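Local coordinates for glycine betaine/carnitine/choline ABC transporter%2C ATP-binding protein%2C putative (Staphylococcus aureus, PDB 5IIP), which probably serves as the ATP-binding subunit of the osmolyte uptake system OpuC, a transporter inhibited by the second messenger c-di-AMP, and carries paired CBS domains, at residues I42-E50 against K63-S73; V117-V128 against L140-V150. All blocks are in the same frame, centred on the assembly; numbering follows the deposited sequence.

Contact 1. Residues I42-E50 against K63-S73; sequences IKPITIQAE and KRVDTIFVVDS
I45 lays its CG1-CD1 arm against V65 and K63 and its CG2 methyl against I68. With CG1 beside the backbone N (chi1 -57°), CG1 faces V65 CG2 and I45 CD1 reaches on to the aliphatic part of K63, whereas I45 CG2 meets I68 CG2 at 3.7 Å. Beyond it the backbones pair as parallel strands 46-48 and 67-71 in a beta-alpha-beta unit whose helix 53-63 covers the face bearing I47 and I68. F69 N donates to I45 O at 3.1 Å in the carbonyl plane, and the same oxygen lies at the edge of the F69 ring. I47 then bonds both ways, its N to F69 O (3.0 Å) and its O to V71 N (3.2 Å), before the ladder fades into a weak bond from A49 N to V71 O. On the helix-covered face I47 and V70 run side by side, CG2 to CG2 at 3.9 Å. T46, F69 and V71 occupy the other face, toward strand 137-142 of the second CBS range. Direction and register rest on main-chain bonds, while the side chains add almost purely apolar contact, consistent with a strand pair sandwiched between a helix and the neighbouring CBS motif.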
loop_
_atom_site.group_PDB
_atom_site.type_symbol
_atom_site.label_atom_id
_atom_site.label_comp_id
_atom_site.label_asym_id
_atom_site.label_seq_id
_atom_site.Cartn_x
_atom_site.Cartn_y
_atom_site.Cartn_z
ATOM N N ILE D 42 -14.116 -5.061 12.929
ATOM C CA ILE D 42 -14.966 -4.000 13.344
ATOM C C ILE D 42 -15.379 -3.198 12.141
ATOM O O ILE D 42 -14.816 -3.329 11.101
ATOM C CB ILE D 42 -14.253 -3.103 14.304
ATOM C CG1 ILE D 42 -12.966 -2.662 13.704
ATOM C CG2 ILE D 42 -13.991 -3.853 15.569
ATOM C CD1 ILE D 42 -12.461 -1.403 14.305
ATOM N N LYS D 43 -16.380 -2.365 12.294
ATOM C CA LYS D 43 -16.848 -1.559 11.202
ATOM C C LYS D 43 -15.923 -0.431 10.803
ATOM O O LYS D 43 -15.371 0.260 11.633
ATOM C CB LYS D 43 -18.217 -0.990 11.515
ATOM C CG LYS D 43 -19.329 -1.875 11.064
ATOM C CD LYS D 43 -20.640 -1.202 11.299
ATOM C CE LYS D 43 -20.699 0.137 10.626
ATOM N NZ LYS D 43 -21.971 0.283 9.888
ATOM N N PRO D 44 -15.773 -0.211 9.512
ATOM C CA PRO D 44 -14.921 0.860 9.024
ATOM C C PRO D 44 -15.610 2.167 8.780
ATOM O O PRO D 44 -16.780 2.217 8.570
ATOM C CB PRO D 44 -14.395 0.316 7.714
ATOM C CG PRO D 44 -15.198 -0.856 7.390
ATOM C CD PRO D 44 -16.215 -1.080 8.432
ATOM N N ILE D 45 -14.826 3.218 8.790
ATOM C CA ILE D 45 -15.284 4.555 8.537
ATOM C C ILE D 45 -14.979 4.835 7.098
ATOM O O ILE D 45 -13.878 4.627 6.654
ATOM C CB ILE D 45 -14.527 5.555 9.389
ATOM C CG1 ILE D 45 -14.689 5.200 10.847
ATOM C CG2 ILE D 45 -15.002 6.960 9.115
ATOM C CD1 ILE D 45 -16.067 5.452 11.388
ATOM N N THR D 46 -15.959 5.313 6.363
ATOM C CA THR D 46 -15.780 5.516 4.967
ATOM C C THR D 46 -16.160 6.850 4.491
ATOM O O THR D 46 -16.696 7.635 5.215
ATOM C CB THR D 46 -16.601 4.518 4.168
ATOM O OG1 THR D 46 -17.978 4.698 4.434
ATOM C CG2 THR D 46 -16.258 3.174 4.538
ATOM N N ILE D 47 -15.822 7.071 3.239
ATOM C CA ILE D 47 -16.146 8.275 2.537
ATOM C C ILE D 47 -16.431 7.911 1.107
ATOM O O ILE D 47 -15.779 7.069 0.567
ATOM C CB ILE D 47 -15.040 9.324 2.619
ATOM C CG1 ILE D 47 -15.598 10.669 2.246
ATOM C CG2 ILE D 47 -13.880 9.008 1.721
ATOM C CD1 ILE D 47 -14.642 11.800 2.388
ATOM N N GLN D 48 -17.403 8.552 0.506
ATOM C CA GLN D 48 -17.728 8.279 -0.862
ATOM C C GLN D 48 -16.693 8.904 -1.745
ATOM O O GLN D 48 -16.080 9.854 -1.382
ATOM C CB GLN D 48 -19.132 8.722 -1.177
ATOM C CG GLN D 48 -20.150 8.053 -0.320
ATOM C CD GLN D 48 -20.567 6.711 -0.820
ATOM O OE1 GLN D 48 -20.706 6.501 -1.987
ATOM N NE2 GLN D 48 -20.814 5.821 0.071
ATOM N N ALA D 49 -16.502 8.347 -2.915
ATOM C CA ALA D 49 -15.501 8.810 -3.864
ATOM C C ALA D 49 -15.674 10.200 -4.414
ATOM O O ALA D 49 -14.733 10.835 -4.770
ATOM C CB ALA D 49 -15.372 7.832 -4.998
ATOM N N GLU D 50 -16.901 10.647 -4.493
ATOM C CA GLU D 50 -17.200 11.943 -5.031
ATOM C C GLU D 50 -16.954 13.068 -4.082
ATOM O O GLU D 50 -16.957 14.205 -4.463
ATOM C CB GLU D 50 -18.623 11.977 -5.497
ATOM C CG GLU D 50 -18.949 10.889 -6.486
ATOM C CD GLU D 50 -19.272 9.579 -5.833
ATOM O OE1 GLU D 50 -19.224 9.498 -4.614
ATOM O OE2 GLU D 50 -19.580 8.624 -6.537
ATOM N N LYS D 63 -15.580 10.804 14.047
ATOM C CA LYS D 63 -15.316 9.480 14.563
ATOM C C LYS D 63 -13.928 9.374 15.160
ATOM O O LYS D 63 -13.599 8.398 15.774
ATOM C CB LYS D 63 -15.490 8.451 13.482
ATOM C CG LYS D 63 -16.915 8.121 13.155
ATOM C CD LYS D 63 -17.431 8.972 12.044
ATOM C CE LYS D 63 -18.737 8.418 11.560
ATOM N NZ LYS D 63 -19.536 9.456 10.863
ATOM N N ARG D 64 -13.146 10.412 14.946
ATOM C CA ARG D 64 -11.799 10.557 15.474
ATOM C C ARG D 64 -10.897 9.381 15.248
ATOM O O ARG D 64 -10.303 8.854 16.163
ATOM N N VAL D 65 -10.788 9.024 13.987
ATOM C CA VAL D 65 -9.997 7.928 13.555
ATOM C C VAL D 65 -8.847 8.434 12.746
ATOM O O VAL D 65 -8.873 9.502 12.222
ATOM C CB VAL D 65 -10.838 6.946 12.775
ATOM C CG1 VAL D 65 -11.730 6.229 13.712
ATOM C CG2 VAL D 65 -11.715 7.651 11.790
ATOM N N ASP D 66 -7.828 7.597 12.667
ATOM C CA ASP D 66 -6.607 7.847 11.910
ATOM C C ASP D 66 -6.726 7.861 10.397
ATOM O O ASP D 66 -6.089 8.650 9.767
ATOM N N THR D 67 -7.510 6.985 9.806
ATOM C CA THR D 67 -7.759 7.063 8.379
ATOM C C THR D 67 -9.106 6.467 7.973
ATOM O O THR D 67 -9.774 5.802 8.727
ATOM N N ILE D 68 -9.481 6.766 6.749
ATOM C CA ILE D 68 -10.733 6.369 6.212
ATOM C C ILE D 68 -10.566 5.651 4.915
ATOM O O ILE D 68 -9.608 5.802 4.220
ATOM C CB ILE D 68 -11.608 7.597 5.946
ATOM C CG1 ILE D 68 -10.822 8.633 5.208
ATOM C CG2 ILE D 68 -12.054 8.234 7.221
ATOM C CD1 ILE D 68 -11.568 9.892 4.954
ATOM N N PHE D 69 -11.578 4.895 4.600
ATOM C CA PHE D 69 -11.625 4.140 3.400
ATOM C C PHE D 69 -12.624 4.676 2.398
ATOM O O PHE D 69 -13.727 4.968 2.726
ATOM C CB PHE D 69 -11.957 2.726 3.760
ATOM C CG PHE D 69 -11.003 2.135 4.682
ATOM C CD1 PHE D 69 -9.895 1.524 4.220
ATOM C CD2 PHE D 69 -11.195 2.240 6.003
ATOM C CE1 PHE D 69 -8.990 0.998 5.069
ATOM C CE2 PHE D 69 -10.297 1.718 6.873
ATOM C CZ PHE D 69 -9.188 1.090 6.404
ATOM N N VAL D 70 -12.189 4.782 1.160
ATOM C CA VAL D 70 -12.992 5.242 0.073
ATOM C C VAL D 70 -13.706 4.110 -0.615
ATOM O O VAL D 70 -13.114 3.157 -0.976
ATOM C CB VAL D 70 -12.123 5.926 -0.966
ATOM C CG1 VAL D 70 -12.942 6.591 -2.038
ATOM C CG2 VAL D 70 -11.251 6.935 -0.316
ATOM N N VAL D 71 -14.998 4.250 -0.795
ATOM C CA VAL D 71 -15.788 3.263 -1.465
ATOM C C VAL D 71 -16.668 3.965 -2.441
ATOM O O VAL D 71 -16.852 5.132 -2.343
ATOM C CB VAL D 71 -16.705 2.508 -0.529
ATOM C CG1 VAL D 71 -15.937 1.617 0.386
ATOM C CG2 VAL D 71 -17.542 3.453 0.259
ATOM N N ASP D 72 -17.195 3.220 -3.388
ATOM C CA ASP D 72 -18.112 3.724 -4.367
ATOM C C ASP D 72 -19.578 3.544 -4.003
ATOM O O ASP D 72 -19.919 3.139 -2.942
ATOM C CB ASP D 72 -17.796 3.227 -5.761
ATOM C CG ASP D 72 -17.965 1.782 -5.925
ATOM O OD1 ASP D 72 -18.490 1.114 -5.061
ATOM O OD2 ASP D 72 -17.551 1.300 -6.955
ATOM N N SER D 73 -20.448 3.833 -4.935
ATOM C CA SER D 73 -21.874 3.765 -4.701
ATOM C C SER D 73 -22.310 2.402 -4.307
ATOM O O SER D 73 -23.245 2.258 -3.588
ATOM C CB SER D 73 -22.647 4.222 -5.914
ATOM O OG SER D 73 -24.015 4.168 -5.659
#

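Contact 2. Residues V117-V128 against L140-V150; sequences VRTILKRNVRNV and LITRANVVDIV
R143 reaches the C-terminal end of helix 114-122 and binds the carbonyls of L121, in its last turn, and R123, just past it. This ties the start of helix 143-153 to the end of helix 114-122 within a CBS motif, the two being joined by the hairpin of strands 127-131 and 137-142. Its CG is anti to the backbone N (chi1 -170°) and the chain stays extended to NE, which carries the guanidinium past I120 in the opposite direction to that side chain. R143 NH2 then donates to L121 O at 3.1 Å, and R143 NE to R123 O at 3.3 Å; both oxygens lie near the edge of the guanidinium, somewhat out of its plane. Two acceptors two residues apart, on the helix end and just past it, should restrict rotation of the guanidinium. R143 N adds a third bond, to R126 O at 2.9 Å.

Next to this polar cluster, the helix segments 117-122 and 143-150 meet through aliphatic tips, their N-to-C directions 113° apart. V146 CG1 touches both V117 CG2 (3.7 Å) and L121 CD2, while V146 CG2 faces I120 CG2. L121 CD2 also meets V147 CG2. Toward the sheet, I120 CD1 touches I141 CD1 with the two side chains nearly perpendicular.

The hairpin sets these groups in place: V128 and I141 form an antiparallel hydrogen-bonded pair, and N127 and T142 the adjoining non-hydrogen-bonded one. Farther out, R123 makes a salt bridge with D85 of the second subunit, so a residue gripped by R143 also takes part in the dimer. T142 ends the strand and is the N-cap of helix 143-153: its OG1, placed between the backbone N and carbonyl carbon by chi1 of 65°, accepts from N145 N at 3.0 Å.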
loop_
_atom_site.group_PDB
_atom_site.type_symbol
_atom_site.label_atom_id
_atom_site.label_comp_id
_atom_site.label_asym_id
_atom_site.label_seq_id
_atom_site.Cartn_x
_atom_site.Cartn_y
_atom_site.Cartn_z
ATOM N N VAL D 117 -2.471 -13.791 10.036
ATOM C CA VAL D 117 -1.931 -13.185 11.231
ATOM C C VAL D 117 -0.429 -12.963 11.257
ATOM O O VAL D 117 0.007 -11.952 11.725
ATOM C CB VAL D 117 -2.335 -13.966 12.467
ATOM C CG1 VAL D 117 -1.786 -15.346 12.400
ATOM C CG2 VAL D 117 -1.854 -13.273 13.710
ATOM N N ARG D 118 0.346 -13.899 10.751
ATOM C CA ARG D 118 1.771 -13.758 10.714
ATOM C C ARG D 118 2.201 -12.585 9.856
ATOM O O ARG D 118 3.119 -11.876 10.194
ATOM C CB ARG D 118 2.421 -15.033 10.233
ATOM C CG ARG D 118 2.478 -16.144 11.254
ATOM C CD ARG D 118 3.437 -17.221 10.823
ATOM N NE ARG D 118 2.966 -17.949 9.672
ATOM C CZ ARG D 118 2.879 -19.259 9.613
ATOM N NH1 ARG D 118 3.255 -19.981 10.637
ATOM N NH2 ARG D 118 2.435 -19.840 8.528
ATOM N N THR D 119 1.545 -12.399 8.731
ATOM C CA THR D 119 1.829 -11.307 7.838
ATOM C C THR D 119 1.490 -10.017 8.495
ATOM O O THR D 119 2.196 -9.072 8.360
ATOM C CB THR D 119 1.025 -11.428 6.541
ATOM O OG1 THR D 119 1.523 -12.515 5.786
ATOM C CG2 THR D 119 1.133 -10.221 5.677
ATOM N N ILE D 120 0.375 -9.980 9.189
ATOM C CA ILE D 120 -0.055 -8.784 9.857
ATOM C C ILE D 120 0.880 -8.374 10.940
ATOM O O ILE D 120 1.158 -7.238 11.071
ATOM C CB ILE D 120 -1.446 -8.971 10.454
ATOM C CG1 ILE D 120 -2.420 -9.157 9.339
ATOM C CG2 ILE D 120 -1.870 -7.818 11.332
ATOM C CD1 ILE D 120 -3.797 -9.434 9.817
ATOM N N LEU D 121 1.293 -9.312 11.764
ATOM C CA LEU D 121 2.202 -9.042 12.859
ATOM C C LEU D 121 3.578 -8.672 12.382
ATOM O O LEU D 121 4.233 -7.864 12.951
ATOM C CB LEU D 121 2.276 -10.219 13.812
ATOM C CG LEU D 121 1.045 -10.550 14.612
ATOM C CD1 LEU D 121 1.183 -11.814 15.398
ATOM C CD2 LEU D 121 0.666 -9.431 15.502
ATOM N N LYS D 122 4.038 -9.352 11.362
ATOM C CA LYS D 122 5.348 -9.119 10.801
ATOM C C LYS D 122 5.527 -7.806 10.073
ATOM O O LYS D 122 6.565 -7.208 10.117
ATOM C CB LYS D 122 5.751 -10.264 9.913
ATOM C CG LYS D 122 6.319 -11.462 10.628
ATOM C CD LYS D 122 6.896 -12.430 9.621
ATOM C CE LYS D 122 7.011 -13.808 10.157
ATOM N NZ LYS D 122 6.961 -14.697 9.001
ATOM N N ARG D 123 4.515 -7.398 9.354
ATOM C CA ARG D 123 4.570 -6.188 8.612
ATOM C C ARG D 123 4.143 -5.036 9.444
ATOM O O ARG D 123 3.710 -5.185 10.539
ATOM C CB ARG D 123 3.667 -6.251 7.406
ATOM C CG ARG D 123 3.754 -7.493 6.597
ATOM C CD ARG D 123 4.762 -7.370 5.508
ATOM N NE ARG D 123 4.506 -8.358 4.486
ATOM C CZ ARG D 123 5.431 -8.943 3.752
ATOM N NH1 ARG D 123 6.703 -8.660 3.914
ATOM N NH2 ARG D 123 5.076 -9.826 2.853
ATOM N N ASN D 124 4.266 -3.865 8.887
ATOM C CA ASN D 124 3.909 -2.678 9.578
ATOM C C ASN D 124 2.565 -2.107 9.211
ATOM O O ASN D 124 2.234 -1.024 9.605
ATOM C CB ASN D 124 4.975 -1.646 9.343
ATOM C CG ASN D 124 5.133 -0.742 10.506
ATOM O OD1 ASN D 124 4.809 -1.093 11.623
ATOM N ND2 ASN D 124 5.604 0.453 10.247
ATOM N N VAL D 125 1.774 -2.854 8.485
ATOM C CA VAL D 125 0.502 -2.361 8.044
ATOM C C VAL D 125 -0.523 -2.340 9.147
ATOM O O VAL D 125 -0.885 -3.355 9.690
ATOM C CB VAL D 125 -0.018 -3.250 6.918
ATOM C CG1 VAL D 125 0.876 -3.137 5.715
ATOM C CG2 VAL D 125 -0.075 -4.682 7.400
ATOM N N ARG D 126 -0.932 -1.128 9.470
ATOM C CA ARG D 126 -1.922 -0.786 10.497
ATOM C C ARG D 126 -3.400 -1.124 10.311
ATOM O O ARG D 126 -4.053 -1.491 11.242
ATOM C CB ARG D 126 -1.816 0.690 10.821
ATOM C CG ARG D 126 -0.420 1.117 11.161
ATOM C CD ARG D 126 -0.318 2.609 11.317
ATOM N NE ARG D 126 1.009 3.022 11.725
ATOM C CZ ARG D 126 1.531 2.800 12.920
ATOM N NH1 ARG D 126 2.734 3.230 13.186
ATOM N NH2 ARG D 126 0.861 2.162 13.850
ATOM N N ASN D 127 -3.935 -0.948 9.120
ATOM C CA ASN D 127 -5.337 -1.219 8.872
ATOM C C ASN D 127 -5.533 -2.172 7.755
ATOM O O ASN D 127 -5.201 -1.873 6.651
ATOM C CB ASN D 127 -6.032 0.060 8.494
ATOM C CG ASN D 127 -5.848 1.126 9.499
ATOM O OD1 ASN D 127 -5.078 2.030 9.307
ATOM N ND2 ASN D 127 -6.527 1.008 10.588
ATOM N N VAL D 128 -6.088 -3.328 8.037
ATOM C CA VAL D 128 -6.321 -4.302 7.011
ATOM C C VAL D 128 -7.796 -4.440 6.691
ATOM O O VAL D 128 -8.554 -5.027 7.420
ATOM C CB VAL D 128 -5.781 -5.649 7.463
ATOM C CG1 VAL D 128 -5.761 -6.628 6.329
ATOM C CG2 VAL D 128 -4.396 -5.496 8.026
ATOM N N LEU D 140 -13.127 -4.179 9.013
ATOM C CA LEU D 140 -11.760 -3.777 9.227
ATOM C C LEU D 140 -11.045 -4.475 10.358
ATOM O O LEU D 140 -11.580 -4.631 11.436
ATOM C CB LEU D 140 -11.712 -2.290 9.524
ATOM C CG LEU D 140 -10.335 -1.734 9.795
ATOM C CD1 LEU D 140 -9.588 -1.735 8.500
ATOM C CD2 LEU D 140 -10.393 -0.346 10.364
ATOM N N ILE D 141 -9.810 -4.871 10.121
ATOM C CA ILE D 141 -9.023 -5.443 11.174
ATOM C C ILE D 141 -7.777 -4.613 11.342
ATOM O O ILE D 141 -7.076 -4.381 10.430
ATOM C CB ILE D 141 -8.706 -6.912 10.941
ATOM C CG1 ILE D 141 -7.711 -7.075 9.854
ATOM C CG2 ILE D 141 -9.960 -7.657 10.581
ATOM C CD1 ILE D 141 -7.492 -8.515 9.468
ATOM N N THR D 142 -7.525 -4.149 12.533
ATOM C CA THR D 142 -6.360 -3.345 12.787
ATOM C C THR D 142 -5.226 -4.173 13.323
ATOM O O THR D 142 -5.437 -5.206 13.879
ATOM C CB THR D 142 -6.663 -2.245 13.804
ATOM O OG1 THR D 142 -6.960 -2.821 15.053
ATOM C CG2 THR D 142 -7.833 -1.449 13.383
ATOM N N ARG D 143 -4.017 -3.709 13.143
ATOM C CA ARG D 143 -2.876 -4.400 13.659
ATOM C C ARG D 143 -2.930 -4.414 15.169
ATOM O O ARG D 143 -2.522 -5.344 15.799
ATOM C CB ARG D 143 -1.598 -3.777 13.173
ATOM C CG ARG D 143 -0.380 -4.606 13.490
ATOM C CD ARG D 143 0.882 -4.000 12.959
ATOM N NE ARG D 143 2.031 -4.760 13.334
ATOM C CZ ARG D 143 2.516 -4.778 14.545
ATOM N NH1 ARG D 143 1.963 -4.091 15.495
ATOM N NH2 ARG D 143 3.549 -5.501 14.797
ATOM N N ALA D 144 -3.444 -3.348 15.746
ATOM C CA ALA D 144 -3.528 -3.226 17.182
ATOM C C ALA D 144 -4.412 -4.247 17.768
ATOM O O ALA D 144 -4.151 -4.763 18.814
ATOM C CB ALA D 144 -3.988 -1.858 17.582
ATOM N N ASN D 145 -5.496 -4.517 17.097
ATOM C CA ASN D 145 -6.418 -5.520 17.559
ATOM C C ASN D 145 -5.887 -6.936 17.540
ATOM O O ASN D 145 -6.202 -7.715 18.382
ATOM C CB ASN D 145 -7.713 -5.422 16.795
ATOM C CG ASN D 145 -8.501 -4.239 17.197
ATOM O OD1 ASN D 145 -8.388 -3.775 18.302
ATOM N ND2 ASN D 145 -9.288 -3.742 16.299
ATOM N N VAL D 146 -5.108 -7.259 16.533
ATOM C CA VAL D 146 -4.523 -8.571 16.390
ATOM C C VAL D 146 -3.564 -8.835 17.524
ATOM O O VAL D 146 -3.514 -9.910 18.031
ATOM C CB VAL D 146 -3.856 -8.731 15.033
ATOM C CG1 VAL D 146 -3.077 -10.016 14.954
ATOM C CG2 VAL D 146 -4.884 -8.669 13.947
ATOM N N VAL D 147 -2.794 -7.834 17.904
ATOM C CA VAL D 147 -1.865 -7.953 18.995
ATOM C C VAL D 147 -2.587 -8.181 20.290
ATOM O O VAL D 147 -2.209 -9.007 21.058
ATOM C CB VAL D 147 -1.009 -6.688 19.128
ATOM C CG1 VAL D 147 -0.114 -6.755 20.324
ATOM C CG2 VAL D 147 -0.178 -6.438 17.906
ATOM N N ASP D 148 -3.640 -7.432 20.534
ATOM C CA ASP D 148 -4.410 -7.556 21.765
ATOM C C ASP D 148 -5.060 -8.911 21.939
ATOM O O ASP D 148 -5.052 -9.462 23.007
ATOM C CB ASP D 148 -5.521 -6.504 21.798
ATOM C CG ASP D 148 -5.047 -5.134 22.197
ATOM O OD1 ASP D 148 -4.339 -4.993 23.187
ATOM O OD2 ASP D 148 -5.411 -4.169 21.535
ATOM N N ILE D 149 -5.655 -9.410 20.875
ATOM C CA ILE D 149 -6.306 -10.702 20.872
ATOM C C ILE D 149 -5.342 -11.811 21.083
ATOM O O ILE D 149 -5.548 -12.710 21.854
ATOM C CB ILE D 149 -6.872 -10.998 19.474
ATOM C CG2 ILE D 149 -7.659 -12.275 19.456
ATOM N N VAL D 150 -4.288 -11.738 20.331
ATOM C CA VAL D 150 -3.288 -12.742 20.396
ATOM C C VAL D 150 -2.701 -12.763 21.789
ATOM O O VAL D 150 -2.565 -13.798 22.389
ATOM C CB VAL D 150 -2.260 -12.503 19.271
ATOM C CG1 VAL D 150 -0.828 -12.668 19.658
ATOM C CG2 VAL D 150 -2.560 -13.385 18.115
#

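How the contacts relate
The two contacts belong to successive CBS ranges and build different portions of them. Contact 1 pairs parallel strands within a beta-alpha-beta unit, close to the centre of the chain; contact 2 lies farther out, combining an antiparallel hairpin with a helix-helix crossing. Each is partly buried. Main-chain bonds dominate the polar chemistry of contact 1, whereas contact 2 adds an arginine side chain and a helix cap, and its turn reaches the second subunit. They touch directly: I42 O probably accepts a hydrogen bond from L140 N at 2.8 Å, and F69 CZ packs on L140 CD1 and N127 CB, joining the two three-stranded sheets.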